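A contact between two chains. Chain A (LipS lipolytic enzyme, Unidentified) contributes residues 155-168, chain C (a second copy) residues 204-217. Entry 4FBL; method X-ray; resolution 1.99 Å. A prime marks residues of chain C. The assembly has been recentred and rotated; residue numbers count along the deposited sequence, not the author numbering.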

# COMPACT_ATOMS: atom_id res chain seq x y z
N LEU A 155 -5.31 5.39 7.11
CA LEU A 155 -5.12 3.99 6.67
C LEU A 155 -5.68 3.79 5.24
O LEU A 155 -5.00 3.21 4.41
CB LEU A 155 -5.74 3.01 7.65
CG LEU A 155 -4.82 2.48 8.76
CD1 LEU A 155 -4.24 3.59 9.67
CD2 LEU A 155 -5.57 1.45 9.63
N ARG A 156 -6.88 4.27 5.00
CA ARG A 156 -7.54 4.15 3.68
C ARG A 156 -8.01 5.54 3.18
O ARG A 156 -8.95 6.13 3.74
CB ARG A 156 -8.75 3.22 3.79
CG ARG A 156 -8.38 1.74 4.04
CD ARG A 156 -9.66 0.88 4.32
NE ARG A 156 -10.37 0.64 3.08
CZ ARG A 156 -9.93 -0.20 2.12
NH1 ARG A 156 -8.81 -0.93 2.28
NH2 ARG A 156 -10.64 -0.32 1.01
N MET A 157 -7.37 6.04 2.13
CA MET A 157 -7.74 7.35 1.57
C MET A 157 -9.04 7.20 0.76
O MET A 157 -9.80 8.16 0.60
CB MET A 157 -6.56 7.91 0.73
CG MET A 157 -5.31 8.23 1.58
SD MET A 157 -5.78 9.47 2.90
CE MET A 157 -5.91 11.01 1.98
N GLU A 158 -9.33 5.99 0.28
CA GLU A 158 -10.52 5.73 -0.55
C GLU A 158 -10.72 6.69 -1.70
O GLU A 158 -11.83 7.13 -1.97
CB GLU A 158 -11.78 5.55 0.30
CG GLU A 158 -11.84 4.05 0.66
CD GLU A 158 -12.52 3.76 1.94
OE1 GLU A 158 -13.14 4.72 2.46
OE2 GLU A 158 -12.48 2.57 2.40
N SER A 159 -9.62 7.05 -2.37
CA SER A 159 -9.74 8.00 -3.44
C SER A 159 -9.17 7.45 -4.74
O SER A 159 -7.92 7.42 -4.87
CB SER A 159 -9.00 9.29 -3.06
OG SER A 159 -9.06 10.17 -4.19
N PRO A 160 -10.04 7.05 -5.71
CA PRO A 160 -9.56 6.66 -7.14
C PRO A 160 -8.71 7.70 -7.84
O PRO A 160 -7.73 7.38 -8.43
CB PRO A 160 -10.87 6.40 -7.92
CG PRO A 160 -11.84 5.86 -6.81
CD PRO A 160 -11.52 6.93 -5.60
N ASP A 161 -8.98 8.98 -7.65
CA ASP A 161 -8.09 10.00 -8.26
C ASP A 161 -6.72 10.00 -7.62
O ASP A 161 -5.73 10.27 -8.26
CB ASP A 161 -8.59 11.46 -8.00
CG ASP A 161 -9.92 11.81 -8.74
OD1 ASP A 161 -10.27 11.19 -9.77
OD2 ASP A 161 -10.59 12.78 -8.24
N LEU A 162 -6.68 9.89 -6.29
CA LEU A 162 -5.39 9.87 -5.63
C LEU A 162 -4.61 8.62 -6.10
O LEU A 162 -3.42 8.69 -6.35
CB LEU A 162 -5.62 9.74 -4.10
CG LEU A 162 -4.35 9.90 -3.23
CD1 LEU A 162 -4.01 11.38 -3.23
CD2 LEU A 162 -4.55 9.43 -1.79
N ALA A 163 -5.28 7.46 -6.11
CA ALA A 163 -4.61 6.19 -6.57
C ALA A 163 -4.12 6.36 -8.04
O ALA A 163 -3.02 5.90 -8.40
CB ALA A 163 -5.53 4.99 -6.45
N ALA A 164 -4.90 7.08 -8.87
CA ALA A 164 -4.48 7.32 -10.28
C ALA A 164 -3.31 8.21 -10.43
O ALA A 164 -2.83 8.38 -11.56
CB ALA A 164 -5.63 7.89 -11.14
N LEU A 165 -2.82 8.81 -9.34
CA LEU A 165 -1.53 9.55 -9.41
C LEU A 165 -0.30 8.83 -8.89
O LEU A 165 0.82 9.29 -9.06
CB LEU A 165 -1.67 10.87 -8.63
CG LEU A 165 -2.67 11.88 -9.24
CD1 LEU A 165 -3.28 13.00 -8.21
CD2 LEU A 165 -2.06 12.52 -10.50
N ALA A 166 -0.50 7.74 -8.18
CA ALA A 166 0.60 7.00 -7.54
C ALA A 166 1.72 6.61 -8.52
O ALA A 166 2.89 6.89 -8.25
CB ALA A 166 0.01 5.74 -6.83
N PHE A 167 1.35 5.96 -9.64
CA PHE A 167 2.32 5.54 -10.72
C PHE A 167 1.95 6.02 -12.16
O PHE A 167 2.02 5.25 -13.13
CB PHE A 167 2.33 3.97 -10.72
CG PHE A 167 2.85 3.38 -9.42
CD1 PHE A 167 4.19 3.48 -9.11
CD2 PHE A 167 1.99 2.79 -8.51
CE1 PHE A 167 4.75 2.95 -7.86
CE2 PHE A 167 2.48 2.30 -7.27
CZ PHE A 167 3.92 2.40 -6.97
N ASN A 168 1.52 7.26 -12.29
CA ASN A 168 1.03 7.80 -13.52
C ASN A 168 2.25 8.25 -14.23
O ASN A 168 2.99 9.11 -13.72
CB ASN A 168 0.11 8.96 -13.21
CG ASN A 168 -0.63 9.47 -14.43
OD1 ASN A 168 -0.19 9.27 -15.52
ND2 ASN A 168 -1.77 10.08 -14.23
N ILE C 204 2.94 -4.97 -1.40
CA ILE C 204 1.74 -4.48 -0.68
C ILE C 204 1.26 -3.14 -1.36
O ILE C 204 0.05 -2.93 -1.50
CB ILE C 204 2.10 -4.22 0.86
CG1 ILE C 204 2.13 -5.56 1.63
CG2 ILE C 204 1.01 -3.38 1.49
CD1 ILE C 204 2.95 -5.57 2.95
N THR C 205 2.21 -2.33 -1.80
CA THR C 205 1.91 -1.02 -2.41
C THR C 205 1.05 -1.25 -3.69
O THR C 205 -0.07 -0.67 -3.87
CB THR C 205 3.21 -0.21 -2.82
OG1 THR C 205 3.98 0.15 -1.65
CG2 THR C 205 2.80 1.09 -3.58
N ILE C 206 1.54 -2.17 -4.56
CA ILE C 206 0.80 -2.46 -5.80
C ILE C 206 -0.57 -2.94 -5.47
O ILE C 206 -1.54 -2.53 -6.13
CB ILE C 206 1.49 -3.57 -6.70
CG1 ILE C 206 2.85 -3.16 -7.18
CG2 ILE C 206 0.55 -3.89 -7.93
CD1 ILE C 206 2.72 -2.04 -8.07
N GLY C 207 -0.69 -3.88 -4.50
CA GLY C 207 -2.00 -4.36 -4.19
C GLY C 207 -2.94 -3.24 -3.71
O GLY C 207 -4.16 -3.15 -4.08
N ALA C 208 -2.43 -2.38 -2.84
CA ALA C 208 -3.28 -1.26 -2.35
C ALA C 208 -3.70 -0.20 -3.44
O ALA C 208 -4.83 0.30 -3.46
CB ALA C 208 -2.59 -0.56 -1.20
N VAL C 209 -2.76 0.15 -4.32
CA VAL C 209 -3.06 1.11 -5.38
C VAL C 209 -4.14 0.49 -6.27
O VAL C 209 -5.15 1.15 -6.59
CB VAL C 209 -1.81 1.56 -6.15
CG1 VAL C 209 -2.23 2.36 -7.46
CG2 VAL C 209 -0.90 2.43 -5.21
N ALA C 210 -4.00 -0.80 -6.61
CA ALA C 210 -5.02 -1.48 -7.44
C ALA C 210 -6.34 -1.51 -6.82
O ALA C 210 -7.39 -1.26 -7.54
CB ALA C 210 -4.59 -2.98 -7.80
N GLU C 211 -6.37 -1.94 -5.54
CA GLU C 211 -7.63 -1.90 -4.84
C GLU C 211 -8.31 -0.50 -4.90
O GLU C 211 -9.54 -0.40 -5.06
CB GLU C 211 -7.45 -2.30 -3.36
CG GLU C 211 -8.88 -2.50 -2.75
CD GLU C 211 -8.86 -2.95 -1.22
OE1 GLU C 211 -7.81 -3.30 -0.70
OE2 GLU C 211 -9.90 -3.00 -0.56
N MET C 212 -7.55 0.56 -4.65
CA MET C 212 -8.14 1.92 -4.63
C MET C 212 -8.63 2.41 -6.06
O MET C 212 -9.60 3.19 -6.17
CB MET C 212 -7.08 2.90 -4.09
CG MET C 212 -7.74 4.24 -3.54
SD MET C 212 -6.59 5.40 -2.81
CE MET C 212 -5.70 4.29 -1.62
N LEU C 213 -7.99 1.91 -7.13
CA LEU C 213 -8.47 2.12 -8.51
C LEU C 213 -9.72 1.35 -9.00
O LEU C 213 -10.29 1.70 -10.04
CB LEU C 213 -7.35 1.78 -9.46
CG LEU C 213 -6.18 2.73 -9.44
CD1 LEU C 213 -4.98 2.22 -10.34
CD2 LEU C 213 -6.62 4.09 -10.00
N LEU C 214 -10.14 0.31 -8.28
CA LEU C 214 -11.19 -0.52 -8.74
C LEU C 214 -12.41 0.20 -9.39
O LEU C 214 -12.85 -0.22 -10.43
CB LEU C 214 -11.65 -1.44 -7.61
CG LEU C 214 -10.82 -2.72 -7.32
CD1 LEU C 214 -11.19 -3.41 -5.96
CD2 LEU C 214 -10.92 -3.73 -8.44
N PRO C 215 -12.99 1.27 -8.75
CA PRO C 215 -14.18 1.97 -9.30
C PRO C 215 -13.88 2.51 -10.73
O PRO C 215 -14.75 2.63 -11.57
CB PRO C 215 -14.37 3.16 -8.30
CG PRO C 215 -13.92 2.47 -6.96
CD PRO C 215 -12.60 1.83 -7.44
N ARG C 216 -12.64 2.80 -11.01
CA ARG C 216 -12.25 3.25 -12.34
C ARG C 216 -12.10 2.20 -13.42
O ARG C 216 -12.03 2.55 -14.62
CB ARG C 216 -10.92 3.92 -12.25
CG ARG C 216 -10.92 5.37 -11.84
CD ARG C 216 -9.46 5.63 -11.72
NE ARG C 216 -9.11 6.98 -12.01
CZ ARG C 216 -8.36 7.43 -13.00
NH1 ARG C 216 -7.79 6.68 -13.94
NH2 ARG C 216 -8.18 8.75 -13.00
N VAL C 217 -12.07 0.93 -13.04
CA VAL C 217 -11.98 -0.14 -14.06
C VAL C 217 -13.35 -0.31 -14.71
O VAL C 217 -14.29 -0.55 -13.98
CB VAL C 217 -11.62 -1.52 -13.45
CG1 VAL C 217 -11.63 -2.57 -14.54
CG2 VAL C 217 -10.24 -1.45 -12.76
O HOH W 1 -8.11 11.26 -11.93
O HOH W 2 -10.57 8.86 -10.97

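The contact is built around a chain A helix that begins at Pro160 and a chain C helix that enters the stretch from earlier in the chain; their axes approach to 8.4 Å and run at 139° to each other. Together the two stretches bury 689 Å². Small chain A residues lie where the helices pack: the CA-to-CB bond of Ala163 points toward the partner helix, and Ala163 CB lies 3.5 Å from Met212′ CB and 3.8 Å from Leu213′ CG.

Met212′ gives up more surface than any other residue here. With chi1 and chi2 both t, its side chain is extended and runs past Ala163 to the start of the chain A helix; chi3, at m, turns only the terminal methyl. The sulfur therefore arrives at the backbone of the turn before the helix, where Ser159 N donates a weak hydrogen bond to Met212′ SD (3.5 Å) and Ser159 O lies 3.2 Å from the same SD. The CA-to-CB bond of Ser159 points away, and at chi1 t its OG accepts from Leu162 N (3.2 Å), capping the helix. Pro160, the first helical residue, has no amide hydrogen to satisfy; its CG packs 3.5 Å from Met212′ O and 4.0 Å from Pro215′ CG.

Arg156 and Glu211′ both leave the backbone sideways, yet their ends meet. Glu211′ is fully extended (chi1 and chi2 t), whereas Arg156 bends at chi3 (p). The bend lets its guanidinium serve two carboxylates: NE forms a salt bridge with Glu158 OE2 (2.9 Å) in its own chain, and NH2 one with Glu211′ OE2 (3.2 Å), which lies near the guanidinium plane, as a good N-H donor geometry requires.

Arg216′, from the 3-10 segment, extends past Pro160 with chi2 and chi3 both t, Arg216′ CG lying 4.1 Å from Pro160 CB, and ends beside Ala164. The methyl of Ala164 lies over one face of the guanidinium, with CB 3.3 Å from Arg216′ NH2, leaving the in-plane N-H groups free for polar partners. Asp161 OD1 is 4.6 Å from Arg216′ NH2, too far for a salt bridge, and water closes the gap: water 2 donates to Asp161 OD1 and accepts from Arg216′ NE, each at 2.6 Å.

Around Ala166 and Phe167 the packing is apolar. Val209′, with chi1 t, places CG2 3.8 Å from Ala166 CB and 4.0 Å from Phe167 CE2. The CA-to-CB bond of Phe167 points toward the partner stretch, and chi1 is m; Thr205′ CG2 meets the ring edge at 3.8 Å from Phe167 CZ, while the Thr205′ hydroxyl is hydrogen-bonded elsewhere in the structure.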